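Local structure of dipicolinate synthase, B chain (Bacillus cereus, 3MCU) at residues K6-G11 / C87-P92; G75-G80 / V110-K115; V124-S129 / K148-V153. The protein probably works together with subunit A (DpaA) to convert dihydrodipicolinate to dipicolinate, with NADP+ as electron acceptor, during sporulation. All coordinates share one frame; numbering follows the deposited sequence.

Contact 1 of 3, residues K6-G11 / C87-P92; sequences KRIGFG and CMVIAP
Met88, a selenomethionine, lays its side chain across the glycine positions of the neighbouring strand. Its CG is anti to the backbone N (chi1 176°) and the chain bends at chi2, which carries Met88 SE over the backbone of Gly9, 3.8 Å from Gly9 CA, and sets Met88 CE 3.6 Å from Gly11 N. SE and CE thus lie directly against the backbone of Gly9 and Gly11, which have no side chain on that face. On the other face of the sheet the relief is reversed, and Ile8, Phe10, Cys87 and Val89 all project. Val89 is wedged between Ile8 and Phe10, its two methyls parting to meet one each. Val89 CG2 touches Ile8 CG2 at 4.0 Å, while Val89 CG1 makes a CH-pi contact over one face of the Phe10 ring, 4.1 Å from the centroid and offset toward the rim. Beyond it, Phe10 CZ reaches Ala91 CB at 4.2 Å.

Beneath these side chains lies a parallel ladder, its strand axes 4.5 Å apart and inclined by 21°. Its bonds run from Gly9 N to Cys87 O, Val89 N to Gly9 O, Gly11 N to Val89 O and Ala91 N to Gly11 O, all 2.8 to 2.9 Å; Val89 N sits 41° out of the carbonyl plane of Gly9. Cys87 N to Arg7 O is weak. The pair belongs to the interior of a Rossmann-like sheet, flanked by strands 35-40 and 124-130. Helix 109-118 covers the Met88 and Ile90 face through Ala113 and Val110, and helix 174-181 the Phe10 and Val89 face through Leu174 and Val178.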
loop_
_atom_site.group_PDB
_atom_site.type_symbol
_atom_site.label_atom_id
_atom_site.label_comp_id
_atom_site.label_asym_id
_atom_site.label_seq_id
_atom_site.Cartn_x
_atom_site.Cartn_y
_atom_site.Cartn_z
ATOM N N LYS D 6 -30.570 -19.107 -8.148
ATOM C CA LYS D 6 -29.645 -18.221 -7.421
ATOM C C LYS D 6 -30.176 -16.795 -7.413
ATOM O O LYS D 6 -30.791 -16.362 -8.376
ATOM C CB LYS D 6 -28.260 -18.231 -8.065
ATOM C CG LYS D 6 -27.561 -19.551 -8.058
ATOM C CD LYS D 6 -27.342 -20.053 -6.644
ATOM C CE LYS D 6 -26.842 -21.501 -6.652
ATOM N NZ LYS D 6 -26.580 -21.988 -5.266
ATOM N N ARG D 7 -29.940 -16.061 -6.332
ATOM C CA ARG D 7 -30.260 -14.639 -6.318
ATOM C C ARG D 7 -29.009 -13.826 -6.689
ATOM O O ARG D 7 -28.017 -13.803 -5.960
ATOM C CB ARG D 7 -30.848 -14.211 -4.962
ATOM C CG ARG D 7 -31.215 -12.723 -4.869
ATOM C CD ARG D 7 -31.694 -12.341 -3.449
ATOM N NE ARG D 7 -32.937 -13.021 -3.091
ATOM C CZ ARG D 7 -33.122 -13.726 -1.976
ATOM N NH1 ARG D 7 -34.292 -14.302 -1.751
ATOM N NH2 ARG D 7 -32.142 -13.862 -1.087
ATOM N N ILE D 8 -29.060 -13.171 -7.840
ATOM C CA ILE D 8 -27.879 -12.546 -8.404
ATOM C C ILE D 8 -28.075 -11.050 -8.587
ATOM O O ILE D 8 -29.001 -10.600 -9.280
ATOM C CB ILE D 8 -27.500 -13.208 -9.742
ATOM C CG1 ILE D 8 -27.162 -14.674 -9.505
ATOM C CG2 ILE D 8 -26.318 -12.493 -10.416
ATOM C CD1 ILE D 8 -26.946 -15.428 -10.772
ATOM N N GLY D 9 -27.197 -10.280 -7.959
ATOM C CA GLY D 9 -27.215 -8.839 -8.094
ATOM C C GLY D 9 -26.474 -8.484 -9.367
ATOM O O GLY D 9 -25.495 -9.136 -9.734
ATOM N N PHE D 10 -26.952 -7.466 -10.056
ATOM C CA PHE D 10 -26.300 -7.019 -11.265
ATOM C C PHE D 10 -26.210 -5.503 -11.228
ATOM O O PHE D 10 -27.220 -4.794 -11.361
ATOM C CB PHE D 10 -27.049 -7.501 -12.514
ATOM C CG PHE D 10 -26.187 -7.567 -13.739
ATOM C CD1 PHE D 10 -25.826 -8.788 -14.283
ATOM C CD2 PHE D 10 -25.718 -6.413 -14.335
ATOM C CE1 PHE D 10 -25.016 -8.849 -15.410
ATOM C CE2 PHE D 10 -24.912 -6.470 -15.458
ATOM C CZ PHE D 10 -24.560 -7.691 -15.991
ATOM N N GLY D 11 -24.996 -5.017 -11.005
ATOM C CA GLY D 11 -24.753 -3.590 -10.901
ATOM C C GLY D 11 -23.966 -3.119 -12.100
ATOM O O GLY D 11 -23.256 -3.900 -12.741
ATOM N N CYS D 87 -24.702 -14.072 -5.333
ATOM C CA CYS D 87 -23.595 -13.503 -6.067
ATOM C C CYS D 87 -23.938 -12.071 -6.454
ATOM O O CYS D 87 -25.083 -11.759 -6.784
ATOM C CB CYS D 87 -23.292 -14.331 -7.323
ATOM S SG CYS D 87 -21.824 -13.758 -8.205
HETATM N N MSE D 88 -22.940 -11.200 -6.377
HETATM C CA MSE D 88 -23.058 -9.833 -6.870
HETATM C C MSE D 88 -22.174 -9.715 -8.112
HETATM O O MSE D 88 -20.992 -10.055 -8.063
HETATM C CB MSE D 88 -22.613 -8.840 -5.784
HETATM C CG MSE D 88 -22.608 -7.365 -6.208
HETATM SE SE MSE D 88 -24.393 -6.706 -6.677
HETATM C CE MSE D 88 -23.912 -5.022 -7.595
ATOM N N VAL D 89 -22.756 -9.262 -9.223
ATOM C CA VAL D 89 -22.003 -8.971 -10.445
ATOM C C VAL D 89 -21.900 -7.465 -10.617
ATOM O O VAL D 89 -22.885 -6.751 -10.413
ATOM C CB VAL D 89 -22.718 -9.507 -11.712
ATOM C CG1 VAL D 89 -21.987 -9.043 -12.980
ATOM C CG2 VAL D 89 -22.827 -11.018 -11.683
ATOM N N ILE D 90 -20.713 -6.973 -10.965
ATOM C CA ILE D 90 -20.574 -5.585 -11.405
ATOM C C ILE D 90 -19.997 -5.578 -12.823
ATOM O O ILE D 90 -18.910 -6.097 -13.068
ATOM C CB ILE D 90 -19.655 -4.759 -10.486
ATOM C CG1 ILE D 90 -20.066 -4.891 -9.012
ATOM C CG2 ILE D 90 -19.633 -3.287 -10.938
ATOM C CD1 ILE D 90 -19.107 -4.142 -8.046
ATOM N N ALA D 91 -20.735 -5.011 -13.763
ATOM C CA ALA D 91 -20.336 -5.109 -15.149
ATOM C C ALA D 91 -21.132 -4.130 -15.995
ATOM O O ALA D 91 -22.352 -4.226 -16.067
ATOM C CB ALA D 91 -20.534 -6.546 -15.646
ATOM N N PRO D 92 -20.441 -3.173 -16.629
ATOM C CA PRO D 92 -18.986 -3.008 -16.524
ATOM C C PRO D 92 -18.544 -2.403 -15.199
ATOM O O PRO D 92 -19.307 -1.729 -14.519
ATOM C CB PRO D 92 -18.663 -2.025 -17.664
ATOM C CG PRO D 92 -19.905 -1.225 -17.823
ATOM C CD PRO D 92 -21.046 -2.186 -17.544
#

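Contact 2 of 3, residues G75-G80 / V110-K115; sequences GAEPLG and VLMAAK
Met112, a selenomethionine, turns its CG anti to the backbone N (chi1 172°), which brings that methylene alongside the methyl of Ala76, with Met112 CG 3.7 Å from Ala76 CB. The bend at chi2 (66°) then brings Met112 SE to Glu77 CG at 4.2 Å. Leu79 has chi1 -97°, well off a staggered value, and directs Leu79 CD2 at the next residue of the helix, 3.4 Å from Ala113 CB. Ala76 and Ala113 are the closest backbone pair, with CA atoms 5.3 Å apart. The short 3-10 segment 77-79 follows Ala76 directly, and the bond from Leu79 N to Ala76 O (2.8 Å) closes this turn; Ala76 and Leu79 both point their side chains toward helix 109-118. Ile70 touches both residues from a loop, while Ala113 also packs on Met88 and Val39 of the central sheet. Thus the 75-80 turn lies against a helix that itself covers the sheet. The contact is mainly apolar, buried at Ala76, Leu79 and Ala113 and opening toward solvent at Glu77, whose CG methylene meets the selenium; the 207 Å² buried between the segments reflects van der Waals fit with no polar pairing across it.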
loop_
_atom_site.group_PDB
_atom_site.type_symbol
_atom_site.label_atom_id
_atom_site.label_comp_id
_atom_site.label_asym_id
_atom_site.label_seq_id
_atom_site.Cartn_x
_atom_site.Cartn_y
_atom_site.Cartn_z
ATOM N N GLY D 75 -31.080 1.879 -0.171
ATOM C CA GLY D 75 -31.800 0.781 -0.794
ATOM C C GLY D 75 -30.931 -0.444 -1.012
ATOM O O GLY D 75 -31.428 -1.519 -1.338
ATOM N N ALA D 76 -29.625 -0.282 -0.828
ATOM C CA ALA D 76 -28.678 -1.370 -1.039
ATOM C C ALA D 76 -28.318 -2.069 0.266
ATOM O O ALA D 76 -28.078 -3.274 0.287
ATOM C CB ALA D 76 -27.429 -0.863 -1.740
ATOM N N GLU D 77 -28.312 -1.328 1.361
ATOM C CA GLU D 77 -27.975 -1.906 2.664
ATOM C C GLU D 77 -28.689 -3.230 2.993
ATOM O O GLU D 77 -28.063 -4.144 3.532
ATOM C CB GLU D 77 -28.162 -0.876 3.785
ATOM C CG GLU D 77 -27.290 0.370 3.602
ATOM C CD GLU D 77 -27.374 1.358 4.760
ATOM O OE1 GLU D 77 -27.841 0.976 5.855
ATOM O OE2 GLU D 77 -26.963 2.524 4.577
ATOM N N PRO D 78 -29.990 -3.346 2.670
ATOM C CA PRO D 78 -30.717 -4.573 3.037
ATOM C C PRO D 78 -30.205 -5.805 2.298
ATOM O O PRO D 78 -30.566 -6.920 2.673
ATOM C CB PRO D 78 -32.163 -4.281 2.607
ATOM C CG PRO D 78 -32.231 -2.804 2.390
ATOM C CD PRO D 78 -30.857 -2.370 1.991
ATOM N N LEU D 79 -29.395 -5.601 1.259
ATOM C CA LEU D 79 -28.769 -6.698 0.534
ATOM C C LEU D 79 -27.867 -7.471 1.476
ATOM O O LEU D 79 -27.423 -8.571 1.154
ATOM C CB LEU D 79 -27.933 -6.159 -0.634
ATOM C CG LEU D 79 -28.504 -6.123 -2.051
ATOM C CD1 LEU D 79 -30.023 -6.094 -2.055
ATOM C CD2 LEU D 79 -27.917 -4.970 -2.884
ATOM N N GLY D 80 -27.579 -6.879 2.635
ATOM C CA GLY D 80 -26.774 -7.531 3.648
ATOM C C GLY D 80 -27.576 -8.437 4.569
ATOM O O GLY D 80 -27.513 -9.660 4.450
ATOM N N VAL D 110 -24.081 0.607 -6.088
ATOM C CA VAL D 110 -23.421 -0.603 -6.545
ATOM C C VAL D 110 -22.283 -1.027 -5.619
ATOM O O VAL D 110 -22.133 -2.211 -5.320
ATOM C CB VAL D 110 -22.931 -0.437 -8.000
ATOM C CG1 VAL D 110 -22.050 -1.596 -8.418
ATOM C CG2 VAL D 110 -24.126 -0.307 -8.918
ATOM N N LEU D 111 -21.490 -0.060 -5.160
ATOM C CA LEU D 111 -20.410 -0.334 -4.217
ATOM C C LEU D 111 -20.957 -0.838 -2.876
ATOM O O LEU D 111 -20.374 -1.735 -2.249
ATOM C CB LEU D 111 -19.556 0.922 -3.981
ATOM C CG LEU D 111 -18.705 1.492 -5.133
ATOM C CD1 LEU D 111 -18.283 2.918 -4.830
ATOM C CD2 LEU D 111 -17.485 0.652 -5.433
HETATM N N MSE D 112 -22.060 -0.246 -2.422
HETATM C CA MSE D 112 -22.668 -0.671 -1.166
HETATM C C MSE D 112 -23.237 -2.084 -1.301
HETATM O O MSE D 112 -23.189 -2.875 -0.348
HETATM C CB MSE D 112 -23.756 0.306 -0.722
HETATM C CG MSE D 112 -24.549 -0.195 0.478
HETATM SE SE MSE D 112 -23.435 -0.324 2.107
HETATM C CE MSE D 112 -23.259 1.573 2.511
ATOM N N ALA D 113 -23.771 -2.388 -2.491
ATOM C CA ALA D 113 -24.313 -3.714 -2.798
ATOM C C ALA D 113 -23.216 -4.763 -2.749
ATOM O O ALA D 113 -23.417 -5.852 -2.211
ATOM C CB ALA D 113 -24.982 -3.728 -4.181
ATOM N N ALA D 114 -22.061 -4.419 -3.324
ATOM C CA ALA D 114 -20.889 -5.287 -3.327
ATOM C C ALA D 114 -20.380 -5.529 -1.903
ATOM O O ALA D 114 -20.018 -6.645 -1.534
ATOM C CB ALA D 114 -19.787 -4.693 -4.208
ATOM N N LYS D 115 -20.376 -4.473 -1.100
ATOM C CA LYS D 115 -19.993 -4.570 0.295
ATOM C C LYS D 115 -20.979 -5.447 1.092
ATOM O O LYS D 115 -20.558 -6.296 1.900
ATOM C CB LYS D 115 -19.894 -3.158 0.909
ATOM C CG LYS D 115 -19.454 -3.127 2.371
ATOM C CD LYS D 115 -19.698 -1.768 3.010
ATOM C CE LYS D 115 -19.029 -1.658 4.367
ATOM N NZ LYS D 115 -19.427 -0.413 5.099
#

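Contact 3 of 3, residues V124-S129 / K148-V153; sequences VVLAVS and KNIYFV
Leu126 and Phe152 form the dense part of this parallel strand pair, on the face of the sheet they share with Ile150 and Val124. Leu126 CG is anti to the carbonyl carbon (chi1 -61°), and Leu126 CD1 touches both Ile150 CG2, at 3.7 Å, and Phe152 CZ, at 3.8 Å. Leu126 CB lies over one face of the Phe152 ring, while Val128 CG1 comes to the ring's edge, 3.4 Å from Phe152 CE2. Leu144 of helix 138-145, the crossover helix of this beta-alpha-beta unit, covers the same face. The Val125 and Tyr151 face is sparser between the strands: Val125 CG1 meets Val153 CG2 at 3.8 Å with the side chains nearly at right angles, and Val125 CG2 stays 4.3 Å from Tyr151 CB. Here helix 174-181 supplies the cover, through Thr177 and Ala181.

The two ends also differ. At the 148-150 end the chain reaches a subunit boundary, where Lys148 of a neighbouring subunit makes a cation-pi contact with Tyr151. The strands are inclined by 35°, and beyond the Val153 N to Leu126 O bond a water takes over the bridging, donating to Leu126 O and, at 2.8 Å, to Val153 O, and accepting from Val128 N. Leu126 O therefore takes two donors, an N-H and a water. The chemistry is that of a buried sheet: the water and four direct backbone bonds of 2.8 to 2.9 Å (Val124 N to Asn149 O, Tyr151 N to Val124 O, Leu126 N to Tyr151 O, Val153 N to Leu126 O) satisfy polar atoms enclosed by aliphatic and aromatic side chains.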
loop_
_atom_site.group_PDB
_atom_site.type_symbol
_atom_site.label_atom_id
_atom_site.label_comp_id
_atom_site.label_asym_id
_atom_site.label_seq_id
_atom_site.Cartn_x
_atom_site.Cartn_y
_atom_site.Cartn_z
ATOM N N VAL D 124 -18.453 -11.933 -5.255
ATOM C CA VAL D 124 -18.616 -10.752 -6.083
ATOM C C VAL D 124 -17.819 -11.009 -7.346
ATOM O O VAL D 124 -16.637 -11.366 -7.278
ATOM C CB VAL D 124 -18.053 -9.505 -5.384
ATOM C CG1 VAL D 124 -18.015 -8.328 -6.321
ATOM C CG2 VAL D 124 -18.879 -9.180 -4.135
ATOM N N VAL D 125 -18.470 -10.845 -8.496
ATOM C CA VAL D 125 -17.830 -11.043 -9.791
ATOM C C VAL D 125 -17.698 -9.708 -10.482
ATOM O O VAL D 125 -18.685 -8.973 -10.616
ATOM C CB VAL D 125 -18.658 -11.990 -10.709
ATOM C CG1 VAL D 125 -18.167 -11.907 -12.135
ATOM C CG2 VAL D 125 -18.571 -13.423 -10.202
ATOM N N LEU D 126 -16.481 -9.399 -10.919
ATOM C CA LEU D 126 -16.165 -8.105 -11.508
ATOM C C LEU D 126 -15.770 -8.261 -12.978
ATOM O O LEU D 126 -14.986 -9.143 -13.303
ATOM C CB LEU D 126 -14.981 -7.482 -10.752
ATOM C CG LEU D 126 -15.128 -7.193 -9.256
ATOM C CD1 LEU D 126 -13.824 -6.655 -8.648
ATOM C CD2 LEU D 126 -16.272 -6.202 -9.056
ATOM N N ALA D 127 -16.286 -7.394 -13.851
ATOM C CA ALA D 127 -15.794 -7.280 -15.242
ATOM C C ALA D 127 -15.104 -5.945 -15.473
ATOM O O ALA D 127 -15.753 -4.936 -15.775
ATOM C CB ALA D 127 -16.932 -7.452 -16.256
ATOM N N VAL D 128 -13.784 -5.948 -15.359
ATOM C CA VAL D 128 -13.012 -4.728 -15.487
ATOM C C VAL D 128 -13.089 -4.112 -16.867
ATOM O O VAL D 128 -13.241 -4.806 -17.877
ATOM C CB VAL D 128 -11.545 -4.958 -15.115
ATOM C CG1 VAL D 128 -11.469 -5.590 -13.726
ATOM C CG2 VAL D 128 -10.886 -5.862 -16.121
ATOM N N SER D 129 -12.981 -2.788 -16.873
ATOM C CA SER D 129 -12.876 -1.983 -18.077
ATOM C C SER D 129 -12.309 -0.606 -17.736
ATOM O O SER D 129 -13.049 0.308 -17.391
ATOM C CB SER D 129 -14.244 -1.794 -18.712
ATOM O OG SER D 129 -14.135 -0.901 -19.813
ATOM N N LYS D 148 -10.425 -12.386 -0.577
ATOM C CA LYS D 148 -11.474 -13.392 -0.378
ATOM C C LYS D 148 -12.774 -13.009 -1.086
ATOM O O LYS D 148 -13.247 -11.868 -0.977
ATOM C CB LYS D 148 -11.764 -13.629 1.116
ATOM C CG LYS D 148 -10.653 -14.326 1.906
ATOM C CD LYS D 148 -11.152 -14.726 3.306
ATOM C CE LYS D 148 -10.082 -15.453 4.104
ATOM N NZ LYS D 148 -8.902 -14.558 4.391
ATOM N N ASN D 149 -13.344 -13.978 -1.797
ATOM C CA ASN D 149 -14.665 -13.859 -2.381
ATOM C C ASN D 149 -14.782 -12.882 -3.552
ATOM O O ASN D 149 -15.887 -12.493 -3.941
ATOM C CB ASN D 149 -15.677 -13.545 -1.299
ATOM C CG ASN D 149 -15.586 -14.518 -0.142
ATOM O OD1 ASN D 149 -15.528 -15.738 -0.338
ATOM N ND2 ASN D 149 -15.546 -13.985 1.069
ATOM N N ILE D 150 -13.658 -12.511 -4.143
ATOM C CA ILE D 150 -13.739 -11.673 -5.322
ATOM C C ILE D 150 -13.238 -12.394 -6.559
ATOM O O ILE D 150 -12.159 -12.980 -6.543
ATOM C CB ILE D 150 -13.043 -10.301 -5.122
ATOM C CG1 ILE D 150 -13.819 -9.526 -4.062
ATOM C CG2 ILE D 150 -13.026 -9.546 -6.462
ATOM C CD1 ILE D 150 -13.077 -8.428 -3.385
ATOM N N TYR D 151 -14.035 -12.365 -7.625
ATOM C CA TYR D 151 -13.674 -13.056 -8.852
ATOM C C TYR D 151 -13.727 -12.151 -10.079
ATOM O O TYR D 151 -14.496 -11.199 -10.127
ATOM C CB TYR D 151 -14.562 -14.297 -9.040
ATOM C CG TYR D 151 -14.520 -15.201 -7.823
ATOM C CD1 TYR D 151 -13.522 -16.164 -7.678
ATOM C CD2 TYR D 151 -15.452 -15.070 -6.809
ATOM C CE1 TYR D 151 -13.464 -16.979 -6.564
ATOM C CE2 TYR D 151 -15.395 -15.879 -5.676
ATOM C CZ TYR D 151 -14.399 -16.824 -5.564
ATOM O OH TYR D 151 -14.346 -17.637 -4.452
ATOM N N PHE D 152 -12.921 -12.476 -11.083
ATOM C CA PHE D 152 -12.857 -11.671 -12.287
ATOM C C PHE D 152 -13.330 -12.410 -13.523
ATOM O O PHE D 152 -13.016 -13.588 -13.724
ATOM C CB PHE D 152 -11.432 -11.134 -12.501
ATOM C CG PHE D 152 -11.081 -9.999 -11.592
ATOM C CD1 PHE D 152 -10.946 -10.206 -10.228
ATOM C CD2 PHE D 152 -10.868 -8.732 -12.091
ATOM C CE1 PHE D 152 -10.614 -9.160 -9.388
ATOM C CE2 PHE D 152 -10.545 -7.690 -11.258
ATOM C CZ PHE D 152 -10.412 -7.899 -9.911
ATOM N N VAL D 153 -14.111 -11.721 -14.340
ATOM C CA VAL D 153 -14.364 -12.208 -15.680
ATOM C C VAL D 153 -13.014 -12.101 -16.389
ATOM O O VAL D 153 -12.356 -11.052 -16.305
ATOM C CB VAL D 153 -15.424 -11.343 -16.386
ATOM C CG1 VAL D 153 -15.691 -11.864 -17.817
ATOM C CG2 VAL D 153 -16.716 -11.305 -15.568
HETATM O O HOH W 1 -12.726 -8.601 -15.069
#

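Contacts 1 and 3 are successive strand pairings in one beta-sheet, their centres about 10 Å apart, joined because strands 87-94 and 124-130 are themselves neighbours; the short Met88 O to Val125 N distance, 2.7 Å, indicates a probable hydrogen bond between them. Contact 2 lies on the helical layer, about 11 Å from contact 1 and about 16 Å from contact 3 between centres, and helix 109-118 links it to the strands through Ala113, which touches Met88. Along the chain contacts 1 and 2 interleave, in the order 6-11, 75-80, 87-92, 110-115, and contact 3 follows both. All three belong to the flavoprotein-type alpha/beta fold, and they sample its strands and the helical layer on one side of them.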